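Local coordinates for titin (Homo sapiens, PDB 2J8H), which probably lends elasticity and order to muscle, as a giant protein of which this is a rigid pair of A-band immunoglobulin domains, at residues A[132-137]-A[178-183]. Numbering follows the deposited sequence.
Sequences PDPVIT and VCAKNR
Val135 and Lys181, then Thr137 and Cys179, are the hydrogen-bonded pairs that join strands 135-140 and 174-182 antiparallel in the second immunoglobulin I-set domain, within one sheet of its beta-sandwich. The evidence is a full ladder of four backbone bonds, Val135 N reaching Lys181 O at 2.8 Å, with the strand directions 163° apart. On the inner face of the sheet, Ile136 CD1 lies 3.6 Å from Ala180 CB, which Pro134 CB flanks at 4.0 Å; Phe128 of strand 123-131 packs on Pro134 and Ile136. On the Thr137 and Lys181 face, a water donates to Val135 O at 2.7 Å. Where the ladder ends, Asn182 takes over with its side chain. CG stands between the backbone N and the carbonyl carbon (chi1 66°), which lets the carboxamide face the carbonyl of Pro132, a residue that follows a cis peptide bond. The bond is nearly straight: Asn182 ND2 meets an in-plane lone pair of Pro132 O at 2.9 Å, with 176° at the hydrogen. Farther out, ND2 also donates to Val98 O, and the amide thereby ties the interdomain strand 86-102 to the end of strand 174-182. An alanine here would probably leave the carbonyl of Pro132 without its amide donor and loosen that tie between strands. On the other branch of the same carboxamide, Asn182 OD1 accepts from both Phe184 N and Ala100 N.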
# COMPACT_ATOMS: atom_id res chain seq x y z
N PRO A 132 14.24 12.03 8.39
CA PRO A 132 14.69 13.24 9.04
C PRO A 132 14.17 14.51 8.40
O PRO A 132 13.88 14.52 7.21
CB PRO A 132 16.22 13.16 8.88
CG PRO A 132 16.52 11.79 8.86
CD PRO A 132 15.38 11.15 8.09
N ASP A 133 14.02 15.56 9.19
CA ASP A 133 13.51 16.83 8.70
C ASP A 133 14.35 17.22 7.49
O ASP A 133 15.57 17.16 7.54
CB ASP A 133 13.58 17.93 9.77
CG ASP A 133 12.69 17.65 11.00
OD1 ASP A 133 11.89 16.69 10.97
OD2 ASP A 133 12.77 18.40 11.99
N PRO A 134 13.69 17.55 6.36
CA PRO A 134 14.41 17.80 5.13
C PRO A 134 15.04 19.20 5.02
O PRO A 134 14.62 20.14 5.70
CB PRO A 134 13.34 17.62 4.07
CG PRO A 134 12.12 18.05 4.73
CD PRO A 134 12.24 17.66 6.17
N VAL A 135 16.10 19.29 4.22
CA VAL A 135 16.65 20.55 3.83
C VAL A 135 15.73 21.13 2.75
O VAL A 135 15.39 20.45 1.79
CB VAL A 135 18.05 20.42 3.27
CG1 VAL A 135 18.53 21.78 2.76
CG2 VAL A 135 19.01 19.88 4.37
N ILE A 136 15.34 22.38 2.95
CA ILE A 136 14.43 23.07 2.05
C ILE A 136 15.22 24.11 1.30
O ILE A 136 15.99 24.85 1.89
CB ILE A 136 13.33 23.79 2.84
CG1 ILE A 136 12.43 22.79 3.56
CG2 ILE A 136 12.54 24.76 1.93
CD1 ILE A 136 11.74 21.75 2.69
N THR A 137 15.04 24.16 -0.02
CA THR A 137 15.62 25.24 -0.82
C THR A 137 14.61 25.82 -1.77
O THR A 137 13.71 25.13 -2.22
CB THR A 137 16.84 24.78 -1.64
OG1 THR A 137 16.43 23.82 -2.60
CG2 THR A 137 17.91 24.19 -0.76
N VAL A 178 10.68 24.93 -5.35
CA VAL A 178 10.92 24.57 -3.96
C VAL A 178 11.32 23.10 -3.93
O VAL A 178 10.73 22.26 -4.66
CB VAL A 178 9.70 24.83 -3.07
CG1 VAL A 178 8.48 24.12 -3.61
CG2 VAL A 178 10.00 24.46 -1.59
N CYS A 179 12.32 22.78 -3.12
CA CYS A 179 12.87 21.45 -3.10
C CYS A 179 13.08 21.03 -1.66
O CYS A 179 13.50 21.83 -0.84
CB CYS A 179 14.17 21.46 -3.90
SG CYS A 179 15.06 19.88 -4.02
N ALA A 180 12.72 19.78 -1.35
CA ALA A 180 12.95 19.17 -0.04
C ALA A 180 13.83 17.96 -0.25
O ALA A 180 13.56 17.15 -1.14
CB ALA A 180 11.62 18.77 0.61
N LYS A 181 14.89 17.84 0.55
CA LYS A 181 15.84 16.73 0.48
C LYS A 181 16.08 16.15 1.87
O LYS A 181 16.34 16.89 2.83
CB LYS A 181 17.22 17.19 -0.02
CG LYS A 181 17.26 17.91 -1.35
CD LYS A 181 18.47 18.89 -1.42
CE LYS A 181 18.57 19.57 -2.81
NZ LYS A 181 17.49 20.55 -3.13
N ASN A 182 16.03 14.83 1.98
CA ASN A 182 16.66 14.13 3.09
C ASN A 182 17.27 12.84 2.59
O ASN A 182 17.37 12.64 1.37
CB ASN A 182 15.68 13.91 4.27
CG ASN A 182 14.54 12.97 3.96
OD1 ASN A 182 14.50 12.32 2.91
ND2 ASN A 182 13.59 12.90 4.88
N ARG A 183 17.69 11.98 3.51
CA ARG A 183 18.37 10.75 3.14
C ARG A 183 17.50 9.78 2.36
O ARG A 183 18.03 8.89 1.71
CB ARG A 183 18.96 10.06 4.40
CG ARG A 183 17.91 9.54 5.40
CD ARG A 183 18.55 8.83 6.58
NE ARG A 183 19.40 9.72 7.36
CZ ARG A 183 19.97 9.40 8.52
NH1 ARG A 183 19.78 8.18 9.05
NH2 ARG A 183 20.73 10.28 9.16
O HOH W 1 16.38 21.24 -0.63